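Local atomic coordinates of glucose-binding protein (Thermus thermophilus HB27, PDB entry 2B3F), a protein that binds glucose and galactose, and probably delivers sugar to a binding-protein-dependent transport system. Residues P267-S279 / D336-A350. Sequence-based numbering, arbitrary orientation.
Sequences PGTQGVFMMLSDS and DWRSNRIVGSLVHGA. With GAL (beta-D-galactopyranose), chain G.
W337 turns its indole edge onto one face of the F273 ring in an edge-to-face pair, the six-membered rings 5.1 Å between centroids and their planes at 55°. The atom in front is CE3 of W337, which sits over the centre of the phenyl ring, 3.8 Å from F273 CE2. With chi1 at -173°, F273 swings its CG away from its own backbone N and lies alongside I342, whose CD1 reaches F273 CB at 3.6 Å. An alanine at F273 is likely to open a gap between W337 and I342 and strip the indole edge of the ring face it packs against. On the same side of the sheet, M275 doubles back on itself and brings CG to I342 CG2.

Beneath these side chains, the strands 272-276 and 341-344 show how parallel pairing works in practice: each alternate residue of one strand bonds to both neighbours of its partner. F273 N donates to R341 O at 2.8 Å and F273 O accepts from V343 N, a pattern that M275 repeats with V343 and S345. V272, M274 and V343 pack on the other face.

Past the pairing, L276, D278 and H348 line the galactose pocket of this solute-binding protein. L276 lies obliquely against H348, whose ND1 shares a 2.7 Å hydrogen bond with galactose O1 near the imidazole plane, either partner able to donate; the carboxylate oxygens of D278 accept separately from O2 and O3.

Helix 328-339 passes through N340 into strand 341-344, which flanks strand 272-280; strand 119-120 and helix 99-105 also contact the latter, and helix 166-190 covers M274.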
loop_
_atom_site.group_PDB
_atom_site.type_symbol
_atom_site.label_atom_id
_atom_site.label_comp_id
_atom_site.label_asym_id
_atom_site.label_seq_id
_atom_site.Cartn_x
_atom_site.Cartn_y
_atom_site.Cartn_z
ATOM N N PRO A 267 -3.909 15.445 4.042
ATOM C CA PRO A 267 -4.187 16.836 3.700
ATOM C C PRO A 267 -4.138 17.108 2.194
ATOM O O PRO A 267 -3.211 16.678 1.497
ATOM C CB PRO A 267 -3.091 17.586 4.464
ATOM C CG PRO A 267 -2.811 16.761 5.631
ATOM C CD PRO A 267 -2.951 15.341 5.160
ATOM N N GLY A 268 -5.169 17.774 1.678
ATOM C CA GLY A 268 -5.216 18.144 0.272
ATOM C C GLY A 268 -5.679 17.038 -0.667
ATOM O O GLY A 268 -5.645 17.199 -1.871
ATOM N N THR A 269 -6.104 15.903 -0.127
ATOM C CA THR A 269 -6.472 14.772 -0.995
ATOM C C THR A 269 -7.898 14.286 -0.778
ATOM O O THR A 269 -8.298 13.261 -1.314
ATOM C CB THR A 269 -5.496 13.577 -0.816
ATOM O OG1 THR A 269 -5.731 12.937 0.435
ATOM C CG2 THR A 269 -4.038 14.038 -0.912
ATOM N N GLN A 270 -8.669 15.054 -0.017
ATOM C CA GLN A 270 -10.047 14.709 0.292
ATOM C C GLN A 270 -10.797 14.479 -1.020
ATOM O O GLN A 270 -10.658 15.259 -1.975
ATOM C CB GLN A 270 -10.722 15.839 1.097
ATOM C CG GLN A 270 -10.096 16.140 2.469
ATOM C CD GLN A 270 -8.679 16.771 2.399
ATOM O OE1 GLN A 270 -8.320 17.462 1.434
ATOM N NE2 GLN A 270 -7.876 16.512 3.436
ATOM N N GLY A 271 -11.568 13.395 -1.062
ATOM C CA GLY A 271 -12.330 13.024 -2.238
ATOM C C GLY A 271 -11.590 12.149 -3.234
ATOM O O GLY A 271 -12.159 11.743 -4.255
ATOM N N VAL A 272 -10.318 11.861 -2.938
ATOM C CA VAL A 272 -9.492 11.020 -3.795
ATOM C C VAL A 272 -8.992 9.864 -2.942
ATOM O O VAL A 272 -8.548 10.061 -1.805
ATOM C CB VAL A 272 -8.287 11.772 -4.392
ATOM C CG1 VAL A 272 -7.504 10.864 -5.359
ATOM C CG2 VAL A 272 -8.741 13.036 -5.100
ATOM N N PHE A 273 -9.085 8.659 -3.505
ATOM C CA PHE A 273 -8.722 7.422 -2.811
ATOM C C PHE A 273 -7.543 6.891 -3.602
ATOM O O PHE A 273 -7.682 6.481 -4.754
ATOM C CB PHE A 273 -9.935 6.482 -2.833
ATOM C CG PHE A 273 -9.804 5.217 -2.011
ATOM C CD1 PHE A 273 -10.737 4.930 -1.026
ATOM C CD2 PHE A 273 -8.843 4.256 -2.297
ATOM C CE1 PHE A 273 -10.693 3.741 -0.292
ATOM C CE2 PHE A 273 -8.790 3.053 -1.564
ATOM C CZ PHE A 273 -9.717 2.797 -0.561
ATOM N N MET A 274 -6.353 6.950 -3.002
ATOM C CA MET A 274 -5.158 6.405 -3.640
ATOM C C MET A 274 -5.055 4.943 -3.229
ATOM O O MET A 274 -4.768 4.630 -2.068
ATOM C CB MET A 274 -3.885 7.169 -3.225
ATOM C CG MET A 274 -2.659 6.588 -3.881
ATOM S SD MET A 274 -1.133 7.488 -3.471
ATOM C CE MET A 274 -1.219 8.829 -4.594
ATOM N N MET A 275 -5.332 4.057 -4.178
ATOM C CA MET A 275 -5.486 2.644 -3.860
ATOM C C MET A 275 -4.246 1.829 -4.163
ATOM O O MET A 275 -3.347 2.257 -4.904
ATOM C CB MET A 275 -6.685 2.037 -4.624
ATOM C CG MET A 275 -6.529 2.020 -6.121
ATOM S SD MET A 275 -5.528 0.678 -6.826
ATOM C CE MET A 275 -6.532 -0.781 -6.469
ATOM N N LEU A 276 -4.224 0.639 -3.568
ATOM C CA LEU A 276 -3.338 -0.451 -3.937
ATOM C C LEU A 276 -4.110 -1.736 -3.642
ATOM O O LEU A 276 -5.124 -1.702 -2.925
ATOM C CB LEU A 276 -2.030 -0.410 -3.106
ATOM C CG LEU A 276 -2.239 -0.436 -1.593
ATOM C CD1 LEU A 276 -1.479 -1.572 -0.934
ATOM C CD2 LEU A 276 -1.968 0.926 -0.926
ATOM N N SER A 277 -3.622 -2.852 -4.152
ATOM C CA SER A 277 -4.301 -4.125 -3.931
ATOM C C SER A 277 -3.301 -5.251 -3.854
ATOM O O SER A 277 -2.481 -5.416 -4.750
ATOM C CB SER A 277 -5.319 -4.390 -5.053
ATOM O OG SER A 277 -5.907 -5.667 -4.881
ATOM N N ASP A 278 -3.354 -5.994 -2.747
ATOM C CA ASP A 278 -2.597 -7.206 -2.572
ATOM C C ASP A 278 -3.307 -8.316 -3.341
ATOM O O ASP A 278 -4.522 -8.440 -3.239
ATOM C CB ASP A 278 -2.509 -7.562 -1.090
ATOM C CG ASP A 278 -1.695 -6.530 -0.285
ATOM O OD1 ASP A 278 -0.551 -6.264 -0.717
ATOM O OD2 ASP A 278 -2.212 -6.017 0.728
ATOM N N SER A 279 -2.541 -9.079 -4.103
ATOM C CA SER A 279 -3.067 -10.143 -4.950
ATOM C C SER A 279 -2.131 -11.349 -4.934
ATOM O O SER A 279 -0.966 -11.249 -4.533
ATOM C CB SER A 279 -3.299 -9.592 -6.373
ATOM O OG SER A 279 -2.114 -9.441 -7.111
ATOM N N ASP A 336 -15.894 5.491 1.001
ATOM C CA ASP A 336 -15.001 6.284 0.143
ATOM C C ASP A 336 -14.550 5.565 -1.120
ATOM O O ASP A 336 -14.408 6.180 -2.167
ATOM C CB ASP A 336 -13.772 6.752 0.938
ATOM C CG ASP A 336 -14.111 7.805 1.968
ATOM O OD1 ASP A 336 -15.295 8.246 2.035
ATOM O OD2 ASP A 336 -13.201 8.218 2.723
ATOM N N TRP A 337 -14.349 4.253 -1.040
ATOM C CA TRP A 337 -13.988 3.459 -2.216
ATOM C C TRP A 337 -15.049 3.605 -3.318
ATOM O O TRP A 337 -14.730 3.679 -4.499
ATOM C CB TRP A 337 -13.811 2.004 -1.798
ATOM C CG TRP A 337 -13.527 1.013 -2.845
ATOM C CD1 TRP A 337 -14.233 -0.149 -3.083
ATOM C CD2 TRP A 337 -12.444 1.012 -3.786
ATOM N NE1 TRP A 337 -13.662 -0.846 -4.103
ATOM C CE2 TRP A 337 -12.566 -0.163 -4.560
ATOM C CE3 TRP A 337 -11.398 1.888 -4.064
ATOM C CZ2 TRP A 337 -11.677 -0.480 -5.584
ATOM C CZ3 TRP A 337 -10.508 1.572 -5.074
ATOM C CH2 TRP A 337 -10.653 0.406 -5.830
ATOM N N ARG A 338 -16.307 3.658 -2.905
ATOM C CA ARG A 338 -17.414 3.718 -3.869
ATOM C C ARG A 338 -17.702 5.124 -4.400
ATOM O O ARG A 338 -18.236 5.268 -5.509
ATOM C CB ARG A 338 -18.705 3.116 -3.269
ATOM C CG ARG A 338 -18.622 1.631 -2.862
ATOM C CD ARG A 338 -17.912 0.745 -3.862
ATOM N NE ARG A 338 -18.041 -0.659 -3.475
ATOM C CZ ARG A 338 -18.985 -1.489 -3.944
ATOM N NH1 ARG A 338 -19.822 -1.087 -4.882
ATOM N NH2 ARG A 338 -19.038 -2.746 -3.529
ATOM N N SER A 339 -17.370 6.145 -3.620
ATOM C CA SER A 339 -17.731 7.530 -3.955
ATOM C C SER A 339 -16.595 8.386 -4.520
ATOM O O SER A 339 -16.832 9.365 -5.236
ATOM C CB SER A 339 -18.269 8.219 -2.710
ATOM O OG SER A 339 -17.227 8.459 -1.778
ATOM N N ASN A 340 -15.354 8.055 -4.173
ATOM C CA ASN A 340 -14.242 8.934 -4.497
ATOM C C ASN A 340 -13.678 8.719 -5.895
ATOM O O ASN A 340 -13.906 7.689 -6.537
ATOM C CB ASN A 340 -13.088 8.690 -3.505
ATOM C CG ASN A 340 -13.352 9.235 -2.109
ATOM O OD1 ASN A 340 -14.500 9.430 -1.678
ATOM N ND2 ASN A 340 -12.273 9.466 -1.376
ATOM N N ARG A 341 -12.910 9.697 -6.362
ATOM C CA ARG A 341 -12.053 9.526 -7.511
ATOM C C ARG A 341 -10.912 8.599 -7.098
ATOM O O ARG A 341 -10.311 8.817 -6.046
ATOM C CB ARG A 341 -11.476 10.884 -7.910
ATOM C CG ARG A 341 -10.353 10.856 -8.908
ATOM C CD ARG A 341 -10.831 10.597 -10.311
ATOM N NE ARG A 341 -9.724 10.524 -11.267
ATOM C CZ ARG A 341 -9.175 11.562 -11.911
ATOM N NH1 ARG A 341 -9.608 12.804 -11.743
ATOM N NH2 ARG A 341 -8.165 11.337 -12.755
ATOM N N ILE A 342 -10.630 7.593 -7.920
ATOM C CA ILE A 342 -9.605 6.591 -7.614
ATOM C C ILE A 342 -8.342 6.870 -8.421
ATOM O O ILE A 342 -8.391 7.089 -9.636
ATOM C CB ILE A 342 -10.092 5.150 -7.931
ATOM C CG1 ILE A 342 -11.436 4.853 -7.263
ATOM C CG2 ILE A 342 -9.051 4.119 -7.520
ATOM C CD1 ILE A 342 -11.480 5.126 -5.819
ATOM N N VAL A 343 -7.197 6.876 -7.735
ATOM C CA VAL A 343 -5.895 6.835 -8.415
ATOM C C VAL A 343 -5.066 5.746 -7.744
ATOM O O VAL A 343 -5.473 5.209 -6.705
ATOM C CB VAL A 343 -5.124 8.192 -8.332
ATOM C CG1 VAL A 343 -5.960 9.347 -8.931
ATOM C CG2 VAL A 343 -4.737 8.515 -6.895
ATOM N N GLY A 344 -3.916 5.443 -8.340
ATOM C CA GLY A 344 -3.078 4.344 -7.857
ATOM C C GLY A 344 -1.860 4.840 -7.096
ATOM O O GLY A 344 -1.331 5.926 -7.365
ATOM N N SER A 345 -1.421 4.000 -6.164
ATOM C CA SER A 345 -0.153 4.191 -5.450
ATOM C C SER A 345 1.080 3.892 -6.283
ATOM O O SER A 345 1.113 2.931 -7.049
ATOM C CB SER A 345 -0.145 3.290 -4.211
ATOM O OG SER A 345 1.092 3.355 -3.510
ATOM N N LEU A 346 2.119 4.713 -6.085
ATOM C CA LEU A 346 3.471 4.423 -6.571
ATOM C C LEU A 346 4.193 3.427 -5.669
ATOM O O LEU A 346 4.767 2.432 -6.128
ATOM C CB LEU A 346 4.303 5.723 -6.596
ATOM C CG LEU A 346 5.828 5.598 -6.696
ATOM C CD1 LEU A 346 6.225 4.916 -7.995
ATOM C CD2 LEU A 346 6.465 6.977 -6.593
ATOM N N VAL A 347 4.220 3.727 -4.373
ATOM C CA VAL A 347 5.050 2.957 -3.465
ATOM C C VAL A 347 4.539 1.522 -3.339
ATOM O O VAL A 347 5.302 0.585 -3.067
ATOM C CB VAL A 347 5.142 3.680 -2.101
ATOM C CG1 VAL A 347 5.940 2.875 -1.105
ATOM C CG2 VAL A 347 5.746 5.067 -2.324
ATOM N N HIS A 348 3.247 1.355 -3.607
ATOM C CA HIS A 348 2.592 0.058 -3.444
ATOM C C HIS A 348 2.102 -0.518 -4.795
ATOM O O HIS A 348 1.109 -1.245 -4.831
ATOM C CB HIS A 348 1.514 0.162 -2.383
ATOM C CG HIS A 348 2.047 0.713 -1.091
ATOM N ND1 HIS A 348 2.803 -0.046 -0.227
ATOM C CD2 HIS A 348 2.006 1.962 -0.578
ATOM C CE1 HIS A 348 3.194 0.718 0.781
ATOM N NE2 HIS A 348 2.733 1.943 0.589
ATOM N N GLY A 349 2.822 -0.184 -5.867
ATOM C CA GLY A 349 2.855 -1.016 -7.069
ATOM C C GLY A 349 1.820 -0.829 -8.154
ATOM O O GLY A 349 1.866 -1.537 -9.167
ATOM N N ALA A 350 0.896 0.104 -7.973
ATOM C CA ALA A 350 -0.181 0.234 -8.949
ATOM C C ALA A 350 0.271 0.893 -10.251
ATOM O O ALA A 350 -0.067 0.379 -11.350
ATOM C CB ALA A 350 -1.351 0.960 -8.363
HETATM C C1 GAL G . 1.999 -2.813 1.430
HETATM C C2 GAL G . 1.090 -4.048 1.369
HETATM C C3 GAL G . 0.239 -4.191 2.623
HETATM C C4 GAL G . 1.101 -4.123 3.886
HETATM C C5 GAL G . 2.042 -2.899 3.777
HETATM C C6 GAL G . 2.988 -2.710 4.974
HETATM O O1 GAL G . 2.821 -2.732 0.306
HETATM O O2 GAL G . 0.281 -3.975 0.184
HETATM O O3 GAL G . -0.465 -5.424 2.597
HETATM O O4 GAL G . 1.799 -5.336 3.984
HETATM O O5 GAL G . 2.814 -2.933 2.601
HETATM O O6 GAL G . 3.990 -3.683 4.967
HETATM O O HOH W 1 -11.810 11.103 0.676
HETATM O O HOH W 2 -1.440 -2.137 -6.054
#